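Local coordinates for protein cytochrome P450 monooxygenase (Rhodococcus sp. ECU0066, PDB 6KBH) that probably acts as a self-sufficient monooxygenase, carrying in one chain a heme for oxygen chemistry and the FMN and 2Fe-2S centres that would supply its electrons, at residues S95-L100 and M121-V126; L100-P105 and T210-G215; V329-R334 and L354-S359. All blocks are in the same frame, centred on the assembly; numbering follows the deposited sequence.

How the contacts relate
Three contacts in the heme domain illustrate how chemistry follows position in a fold. Contact 3, the most deeply buried, pairs two strands of the mixed sheet through backbone hydrogen bonds and reaches the heme. Contact 1 also touches the heme, but is only partly buried and joins two loops without a hydrogen bond, by van der Waals contacts and a carbonyl over a guanidinium face. Contact 2, farther out, shares L100 with contact 1 and lays the loop that follows it on a short helix, using one backbone bond and several carbonyl oxygens. R333 of contact 3 binds the two loop contacts to the sheet: its guanidinium donates to A99 O and E101 O.

Contact 1: residues S95-L100 and M121-V126; sequences SPSIAL and MNRTLV. With HEM (protoporphyrin IX containing Fe), chain C.
V126 is the piece on which P96, A99 and L100 converge, and its two methyl branches divide the work. CG1 lies anti to the backbone N (chi1 -159°) and meets the methyl of A99, with CG1 and A99 CB 4.2 Å apart. CG2, anti to the carbonyl carbon, instead serves the cofactor: it lies 3.6 Å from CAD, the first carbon of a heme propionate. L100 arrives across the valine at about a right angle, and its CD1 touches V126 CB at 4.1 Å. The backbone of V126 is covered as well, since its O sits 3.3 Å from P96 CB and 3.5 Å from A99 CB. A turn in 95-100, marked by the bond from A99 N to P96 O, brings these two side chains to the same oxygen. R123 makes the outer part of the contact. Its chain runs extended from CG to NE and carries the guanidinium to S97, whose O stands 3.7 Å above the guanidinium plane near NH2, offset toward the rim. This is an approach over a face, and it uses none of the N-H groups. Next to V126, L125 turns to the porphyrin, placing CD1 3.6 Å from the heme methyl CMD, while its O accepts a bond from H391 ND1. The loop 95-100 is also tied to strand 332-336, where R333 NH2 donates to A99 O. Both loops belong to the B-C region of the P450 fold, which borders the heme. Between them methyl-to-methyl packing is joined by carbon-to-carbonyl contacts, with a carbonyl over a cationic face that may add a modest attraction. A99 O and L125 O have their hydrogen-bond partners outside the two segments, and V126 is probably placed between the loop and the propionate mainly by packing.

Contact 2: residues L100-P105 and T210-G215; sequences LEKITP and TVNTWG
I103 and T213 supply the one hydrogen bond between the loop 100-105 and the helix 210-214. I103 N donates to T213 O at 3.0 Å with an N-H...O angle of 148°, and the donor stands above the carbonyl plane. The same oxygen takes a CA-H...O contact from K102 CA at 3.2 Å. Carbon also meets the neighbouring carbonyl oxygens: K102 CG lies 3.5 Å from N212 O, and I103 CB lies 3.4 Å from G215 O. The apolar part belongs to L100 and W214, whose side chains cross obliquely with L100 CD2 3.8 Å from CH2 of the indole. T213 CG2, anti to its own backbone N (chi1 -64° for OG1), covers the centre of one face of that indole and also reaches L100 O, 3.7 Å away. E101 turns from the helix to a salt bridge with K352. The residue four places after T213 is P217, which has no N-H to offer to T213 O. The loop supplies I103 N and the CA-H of K102 to that oxygen, while aliphatic carbons merely cover N212 O and G215 O, joining the loop before helix 108-116 to the segment leading into helix 219-242.

Contact 3: residues V329-R334 and L354-S359; sequences VAAWRR and LIVNSS. With HEM (protoporphyrin IX containing Fe), chain C.
The indole of W332, whose CB packs on I355 CG1 at 4.0 Å, has the heme methyl CMA over one face, and V126 and F433 also touch this side chain. The guanidinium of R334 meets the cofactor at its edge, with the propionate carbon CGA in its plane. NH2 donates to propionate O1A along a nearly straight line (172°), and NH1 donates to R333 O, which helps to fix the rotation of the group. The CG of R334, anti to the carbonyl carbon (chi1 -74°), lies 4.1 Å from I355 CD1, and the bend at chi2 then carries the chain on toward the propionate. A third flat group, the amide of N357, puts OD1 3.7 Å from V329 CG1, while ND2 is bonded to L384 O. V329 CG2 in turn touches the heme methyl CMB at 3.6 Å.

The backbones pair as well. W332 and I355 form an antiparallel hydrogen-bonded pair, with W332 N to I355 O at 2.9 Å and I355 N to W332 O at 2.8 Å. R333 and L354 follow as a non-hydrogen-bonded pair whose side chains take the other face of the sheet, and L354 CD1 packs on A331 CB at 3.6 Å. Past V356, the N-cap, the second segment turns into a helix, where S358 N donates to A330 O at 3.0 Å. Two adjacent inner strands of the mixed sheet, an arginine gripping a heme propionate and a short helix straight after the second strand are the arrangement of the cytochrome P450 fold where the chain runs from helix K into helix K'.

Contact 1: residues S95-L100 and M121-V126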
# COMPACT_ATOMS: atom_id res chain seq x y z
N SER A 95 -23.01 13.00 -5.46
CA SER A 95 -22.85 13.55 -4.12
C SER A 95 -22.93 12.44 -3.07
O SER A 95 -23.73 11.51 -3.20
CB SER A 95 -23.93 14.59 -3.84
OG SER A 95 -23.98 14.91 -2.46
N PRO A 96 -22.10 12.52 -2.02
CA PRO A 96 -22.22 11.55 -0.92
C PRO A 96 -23.30 11.92 0.08
O PRO A 96 -23.29 11.43 1.21
CB PRO A 96 -20.82 11.59 -0.28
CG PRO A 96 -20.36 12.99 -0.52
CD PRO A 96 -20.94 13.41 -1.86
N SER A 97 -24.21 12.81 -0.32
CA SER A 97 -25.31 13.23 0.55
C SER A 97 -26.01 12.05 1.20
O SER A 97 -26.38 12.11 2.38
CB SER A 97 -26.32 14.06 -0.24
OG SER A 97 -25.73 15.22 -0.80
N ILE A 98 -26.18 10.96 0.46
CA ILE A 98 -26.99 9.83 0.91
C ILE A 98 -26.12 8.70 1.49
O ILE A 98 -26.61 7.59 1.67
CB ILE A 98 -27.88 9.31 -0.22
CG1 ILE A 98 -27.02 8.92 -1.42
CG2 ILE A 98 -28.92 10.35 -0.60
CD1 ILE A 98 -27.72 8.02 -2.41
N ALA A 99 -24.85 8.99 1.80
CA ALA A 99 -23.90 7.93 2.14
C ALA A 99 -24.36 7.10 3.34
O ALA A 99 -24.17 5.88 3.35
CB ALA A 99 -22.52 8.54 2.42
N LEU A 100 -24.95 7.74 4.35
CA LEU A 100 -25.51 7.01 5.49
C LEU A 100 -27.01 7.24 5.63
O LEU A 100 -27.57 7.09 6.72
CB LEU A 100 -24.78 7.35 6.79
CG LEU A 100 -23.27 7.09 6.89
CD1 LEU A 100 -22.50 8.34 7.23
CD2 LEU A 100 -22.95 6.02 7.93
N MET A 121 -26.44 15.45 15.09
CA MET A 121 -25.13 15.24 14.50
C MET A 121 -25.05 15.90 13.14
O MET A 121 -25.94 15.73 12.30
CB MET A 121 -24.80 13.76 14.35
CG MET A 121 -23.43 13.60 13.73
SD MET A 121 -22.87 11.93 13.47
CE MET A 121 -22.74 11.47 15.17
N ASN A 122 -23.97 16.63 12.92
CA ASN A 122 -23.66 17.17 11.62
C ASN A 122 -23.13 16.08 10.71
O ASN A 122 -22.54 15.09 11.17
CB ASN A 122 -22.63 18.29 11.74
CG ASN A 122 -22.80 19.09 13.01
OD1 ASN A 122 -22.14 18.82 14.01
ND2 ASN A 122 -23.69 20.08 12.98
N ARG A 123 -23.34 16.26 9.41
CA ARG A 123 -22.68 15.41 8.43
C ARG A 123 -21.16 15.55 8.59
O ARG A 123 -20.63 16.67 8.53
CB ARG A 123 -23.13 15.82 7.03
CG ARG A 123 -24.62 15.52 6.81
CD ARG A 123 -25.13 15.86 5.42
NE ARG A 123 -26.42 15.21 5.17
CZ ARG A 123 -27.22 15.47 4.14
NH1 ARG A 123 -26.88 16.38 3.24
NH2 ARG A 123 -28.36 14.81 4.02
N THR A 124 -20.48 14.44 8.86
CA THR A 124 -19.06 14.45 9.23
C THR A 124 -18.25 13.62 8.24
O THR A 124 -18.10 12.40 8.39
CB THR A 124 -18.86 13.96 10.66
OG1 THR A 124 -19.92 14.47 11.49
CG2 THR A 124 -17.54 14.46 11.21
N LEU A 125 -17.76 14.30 7.21
CA LEU A 125 -16.80 13.90 6.20
C LEU A 125 -17.32 12.85 5.23
O LEU A 125 -17.02 12.92 4.04
CB LEU A 125 -15.51 13.33 6.82
CG LEU A 125 -14.67 13.97 7.92
CD1 LEU A 125 -13.90 12.87 8.62
CD2 LEU A 125 -13.71 14.97 7.32
N VAL A 126 -18.25 12.01 5.67
CA VAL A 126 -18.70 10.94 4.79
C VAL A 126 -19.91 11.41 4.00
O VAL A 126 -20.08 11.03 2.84
CB VAL A 126 -19.02 9.65 5.58
CG1 VAL A 126 -19.00 8.45 4.64
CG2 VAL A 126 -18.04 9.44 6.72
CHA HEM C . -14.96 6.87 4.38
CHB HEM C . -14.53 1.86 3.92
CHC HEM C . -11.93 1.61 8.53
CHD HEM C . -12.38 6.57 8.94
C1A HEM C . -14.93 5.44 4.07
C2A HEM C . -15.61 5.14 2.80
C3A HEM C . -15.49 3.76 2.67
C4A HEM C . -14.75 3.34 3.88
CMA HEM C . -16.00 2.91 1.54
CAA HEM C . -16.26 6.09 1.83
CBA HEM C . -15.47 6.36 0.59
CGA HEM C . -15.89 7.45 -0.33
O1A HEM C . -17.08 7.78 -0.08
O2A HEM C . -14.94 7.74 -1.11
C1B HEM C . -13.80 1.30 5.10
C2B HEM C . -13.47 -0.19 5.31
C3B HEM C . -12.66 -0.26 6.75
C4B HEM C . -12.60 1.18 7.25
CMB HEM C . -13.82 -1.32 4.41
CAB HEM C . -12.12 -1.46 7.44
CBB HEM C . -11.24 -2.38 6.66
C1C HEM C . -11.98 3.07 8.80
C2C HEM C . -11.32 3.35 10.05
C3C HEM C . -11.44 4.71 10.19
C4C HEM C . -12.15 5.13 8.99
CMC HEM C . -10.67 2.38 10.98
CAC HEM C . -10.90 5.54 11.32
CBC HEM C . -11.82 6.15 12.32
C1D HEM C . -13.11 6.88 7.71
C2D HEM C . -13.38 8.35 7.57
C3D HEM C . -14.19 8.45 6.14
C4D HEM C . -14.26 7.03 5.67
CMD HEM C . -13.00 9.43 8.52
CAD HEM C . -14.71 9.68 5.48
CBD HEM C . -13.69 10.51 4.76
CGD HEM C . -14.20 11.48 3.76
O1D HEM C . -15.37 11.15 3.46
O2D HEM C . -13.32 12.33 3.49
NA HEM C . -14.40 4.34 4.76
NB HEM C . -13.22 2.12 6.22
NC HEM C . -12.50 4.16 8.13
ND HEM C . -13.57 5.97 6.57
FE HEM C . -13.52 3.99 6.47

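Contact 2: residues L100-P105 and T210-G215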
# COMPACT_ATOMS: atom_id res chain seq x y z
N LEU A 100 -24.95 7.74 4.35
CA LEU A 100 -25.51 7.01 5.49
C LEU A 100 -27.01 7.24 5.63
O LEU A 100 -27.57 7.09 6.72
CB LEU A 100 -24.78 7.35 6.79
CG LEU A 100 -23.27 7.09 6.89
CD1 LEU A 100 -22.50 8.34 7.23
CD2 LEU A 100 -22.95 6.02 7.93
N GLU A 101 -27.68 7.60 4.54
CA GLU A 101 -29.14 7.64 4.53
C GLU A 101 -29.69 6.25 4.85
O GLU A 101 -29.27 5.26 4.26
CB GLU A 101 -29.66 8.11 3.17
CG GLU A 101 -31.01 8.82 3.21
CD GLU A 101 -31.70 8.82 1.86
OE1 GLU A 101 -31.65 7.79 1.16
OE2 GLU A 101 -32.29 9.86 1.50
N LYS A 102 -30.61 6.19 5.79
CA LYS A 102 -31.15 4.90 6.21
C LYS A 102 -32.16 4.40 5.18
O LYS A 102 -32.98 5.17 4.67
CB LYS A 102 -31.77 5.01 7.60
CG LYS A 102 -30.72 5.23 8.70
CD LYS A 102 -31.26 6.06 9.86
CE LYS A 102 -30.27 7.15 10.30
NZ LYS A 102 -30.68 8.52 9.82
N ILE A 103 -32.05 3.11 4.85
CA ILE A 103 -32.87 2.54 3.78
C ILE A 103 -34.35 2.71 4.10
O ILE A 103 -35.11 3.32 3.34
CB ILE A 103 -32.51 1.06 3.55
CG1 ILE A 103 -31.08 0.94 3.00
CG2 ILE A 103 -33.50 0.40 2.61
CD1 ILE A 103 -30.89 1.56 1.63
N THR A 104 -34.78 2.18 5.24
CA THR A 104 -36.13 2.50 5.69
C THR A 104 -36.09 3.68 6.66
O THR A 104 -35.22 3.72 7.54
CB THR A 104 -36.78 1.30 6.35
OG1 THR A 104 -35.99 0.88 7.47
CG2 THR A 104 -36.92 0.15 5.36
N PRO A 105 -37.00 4.63 6.52
CA PRO A 105 -36.92 5.86 7.31
C PRO A 105 -37.15 5.61 8.79
O PRO A 105 -37.78 4.63 9.21
CB PRO A 105 -38.04 6.74 6.73
CG PRO A 105 -38.35 6.13 5.39
CD PRO A 105 -38.12 4.66 5.56
N THR A 210 -25.61 -1.89 10.81
CA THR A 210 -25.75 -2.34 9.43
C THR A 210 -27.22 -2.48 9.03
O THR A 210 -27.65 -1.95 8.00
CB THR A 210 -25.01 -3.66 9.22
OG1 THR A 210 -25.64 -4.69 9.98
CG2 THR A 210 -23.57 -3.53 9.67
N VAL A 211 -28.01 -3.19 9.84
CA VAL A 211 -29.41 -3.40 9.48
C VAL A 211 -30.21 -2.11 9.63
O VAL A 211 -31.14 -1.85 8.86
CB VAL A 211 -30.00 -4.54 10.33
CG1 VAL A 211 -31.49 -4.66 10.08
CG2 VAL A 211 -29.32 -5.86 9.99
N ASN A 212 -29.85 -1.25 10.60
CA ASN A 212 -30.64 -0.06 10.85
C ASN A 212 -30.32 1.06 9.87
O ASN A 212 -31.17 1.91 9.60
CB ASN A 212 -30.46 0.41 12.30
CG ASN A 212 -30.84 1.87 12.50
OD1 ASN A 212 -32.02 2.19 12.64
ND2 ASN A 212 -29.85 2.75 12.54
N THR A 213 -29.10 1.10 9.33
CA THR A 213 -28.78 2.06 8.28
C THR A 213 -28.98 1.49 6.87
O THR A 213 -29.46 2.19 5.99
CB THR A 213 -27.34 2.57 8.43
OG1 THR A 213 -27.22 3.29 9.67
CG2 THR A 213 -26.96 3.49 7.29
N TRP A 214 -28.64 0.22 6.65
CA TRP A 214 -28.59 -0.35 5.31
C TRP A 214 -29.54 -1.53 5.10
O TRP A 214 -29.46 -2.19 4.06
CB TRP A 214 -27.16 -0.77 4.96
CG TRP A 214 -26.25 0.40 4.74
CD1 TRP A 214 -26.21 1.21 3.65
CD2 TRP A 214 -25.25 0.90 5.64
NE1 TRP A 214 -25.25 2.18 3.80
CE2 TRP A 214 -24.64 2.01 5.02
CE3 TRP A 214 -24.80 0.51 6.91
CZ2 TRP A 214 -23.61 2.73 5.62
CZ3 TRP A 214 -23.77 1.23 7.50
CH2 TRP A 214 -23.19 2.33 6.86
N GLY A 215 -30.46 -1.79 6.04
CA GLY A 215 -31.35 -2.93 5.96
C GLY A 215 -32.80 -2.51 6.11
O GLY A 215 -33.19 -1.39 5.79

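Contact 3: residues V329-R334 and L354-S359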
# COMPACT_ATOMS: atom_id res chain seq x y z
N VAL A 329 -17.24 -3.82 2.63
CA VAL A 329 -18.15 -2.92 1.95
C VAL A 329 -18.58 -3.62 0.67
O VAL A 329 -17.85 -3.62 -0.33
CB VAL A 329 -17.51 -1.56 1.66
CG1 VAL A 329 -18.44 -0.68 0.86
CG2 VAL A 329 -17.13 -0.88 2.97
N ALA A 330 -19.77 -4.22 0.69
CA ALA A 330 -20.29 -4.85 -0.51
C ALA A 330 -20.69 -3.82 -1.55
O ALA A 330 -20.55 -4.07 -2.76
CB ALA A 330 -21.48 -5.75 -0.17
N ALA A 331 -21.18 -2.66 -1.11
CA ALA A 331 -21.61 -1.62 -2.03
C ALA A 331 -21.62 -0.30 -1.27
O ALA A 331 -21.63 -0.27 -0.04
CB ALA A 331 -22.99 -1.92 -2.62
N TRP A 332 -21.62 0.79 -2.03
CA TRP A 332 -21.67 2.13 -1.47
C TRP A 332 -22.66 2.95 -2.29
O TRP A 332 -23.25 2.46 -3.25
CB TRP A 332 -20.27 2.77 -1.44
CG TRP A 332 -20.12 3.80 -0.37
CD1 TRP A 332 -19.82 5.12 -0.54
CD2 TRP A 332 -20.28 3.60 1.04
NE1 TRP A 332 -19.77 5.76 0.68
CE2 TRP A 332 -20.05 4.84 1.67
CE3 TRP A 332 -20.59 2.49 1.83
CZ2 TRP A 332 -20.12 5.01 3.05
CZ3 TRP A 332 -20.66 2.66 3.21
CH2 TRP A 332 -20.43 3.91 3.80
N ARG A 333 -22.86 4.21 -1.89
CA ARG A 333 -23.99 4.97 -2.40
C ARG A 333 -23.58 6.39 -2.75
O ARG A 333 -22.79 7.02 -2.04
CB ARG A 333 -25.13 4.99 -1.38
CG ARG A 333 -25.70 3.60 -1.11
CD ARG A 333 -26.84 3.63 -0.11
NE ARG A 333 -26.40 4.00 1.23
CZ ARG A 333 -27.23 4.33 2.21
NH1 ARG A 333 -28.54 4.34 1.98
NH2 ARG A 333 -26.76 4.65 3.40
N ARG A 334 -24.15 6.89 -3.85
CA ARG A 334 -23.97 8.26 -4.29
C ARG A 334 -25.30 8.78 -4.81
O ARG A 334 -26.16 8.02 -5.26
CB ARG A 334 -22.89 8.38 -5.38
CG ARG A 334 -21.47 8.24 -4.85
CD ARG A 334 -21.06 9.45 -4.02
NE ARG A 334 -19.67 9.38 -3.58
CZ ARG A 334 -19.27 8.85 -2.43
NH1 ARG A 334 -20.16 8.34 -1.59
NH2 ARG A 334 -17.98 8.84 -2.12
N LEU A 354 -26.27 2.69 -6.32
CA LEU A 354 -25.67 1.61 -5.55
C LEU A 354 -24.47 1.11 -6.34
O LEU A 354 -24.61 0.35 -7.30
CB LEU A 354 -26.66 0.48 -5.30
CG LEU A 354 -26.12 -0.54 -4.29
CD1 LEU A 354 -25.94 0.13 -2.94
CD2 LEU A 354 -27.02 -1.75 -4.18
N ILE A 355 -23.28 1.55 -5.94
CA ILE A 355 -22.05 1.23 -6.64
C ILE A 355 -21.39 0.05 -5.91
O ILE A 355 -20.92 0.19 -4.77
CB ILE A 355 -21.13 2.45 -6.75
CG1 ILE A 355 -20.80 3.06 -5.38
CG2 ILE A 355 -21.80 3.51 -7.61
CD1 ILE A 355 -20.17 4.44 -5.46
N VAL A 356 -21.38 -1.11 -6.55
CA VAL A 356 -21.06 -2.37 -5.87
C VAL A 356 -19.54 -2.51 -5.89
O VAL A 356 -18.95 -3.02 -6.84
CB VAL A 356 -21.77 -3.56 -6.51
CG1 VAL A 356 -21.54 -4.81 -5.68
CG2 VAL A 356 -23.26 -3.28 -6.64
N ASN A 357 -18.91 -2.05 -4.80
CA ASN A 357 -17.47 -2.22 -4.63
C ASN A 357 -17.08 -3.69 -4.75
O ASN A 357 -16.03 -4.03 -5.32
CB ASN A 357 -17.02 -1.68 -3.27
CG ASN A 357 -17.53 -0.28 -3.00
OD1 ASN A 357 -18.73 -0.08 -2.79
ND2 ASN A 357 -16.62 0.69 -2.96
N SER A 358 -17.91 -4.58 -4.19
CA SER A 358 -17.59 -6.00 -4.21
C SER A 358 -17.57 -6.54 -5.64
O SER A 358 -16.73 -7.38 -5.98
CB SER A 358 -18.60 -6.78 -3.36
OG SER A 358 -18.19 -8.12 -3.20
N SER A 359 -18.48 -6.07 -6.48
CA SER A 359 -18.45 -6.48 -7.88
C SER A 359 -17.27 -5.86 -8.60
O SER A 359 -16.60 -6.53 -9.40
CB SER A 359 -19.76 -6.09 -8.57
OG SER A 359 -19.69 -6.32 -9.97
CHA HEM C . -14.96 6.87 4.38
CHB HEM C . -14.53 1.86 3.92
CHC HEM C . -11.93 1.61 8.53
CHD HEM C . -12.38 6.57 8.94
C1A HEM C . -14.93 5.44 4.07
C2A HEM C . -15.61 5.14 2.80
C3A HEM C . -15.49 3.76 2.67
C4A HEM C . -14.75 3.34 3.88
CMA HEM C . -16.00 2.91 1.54
CAA HEM C . -16.26 6.09 1.83
CBA HEM C . -15.47 6.36 0.59
CGA HEM C . -15.89 7.45 -0.33
O1A HEM C . -17.08 7.78 -0.08
O2A HEM C . -14.94 7.74 -1.11
C1B HEM C . -13.80 1.30 5.10
C2B HEM C . -13.47 -0.19 5.31
C3B HEM C . -12.66 -0.26 6.75
C4B HEM C . -12.60 1.18 7.25
CMB HEM C . -13.82 -1.32 4.41
CAB HEM C . -12.12 -1.46 7.44
CBB HEM C . -11.24 -2.38 6.66
C1C HEM C . -11.98 3.07 8.80
C2C HEM C . -11.32 3.35 10.05
C3C HEM C . -11.44 4.71 10.19
C4C HEM C . -12.15 5.13 8.99
CMC HEM C . -10.67 2.38 10.98
CAC HEM C . -10.90 5.54 11.32
CBC HEM C . -11.82 6.15 12.32
C1D HEM C . -13.11 6.88 7.71
C2D HEM C . -13.38 8.35 7.57
C3D HEM C . -14.19 8.45 6.14
C4D HEM C . -14.26 7.03 5.67
CMD HEM C . -13.00 9.43 8.52
CAD HEM C . -14.71 9.68 5.48
CBD HEM C . -13.69 10.51 4.76
CGD HEM C . -14.20 11.48 3.76
O1D HEM C . -15.37 11.15 3.46
O2D HEM C . -13.32 12.33 3.49
NA HEM C . -14.40 4.34 4.76
NB HEM C . -13.22 2.12 6.22
NC HEM C . -12.50 4.16 8.13
ND HEM C . -13.57 5.97 6.57
FE HEM C . -13.52 3.99 6.47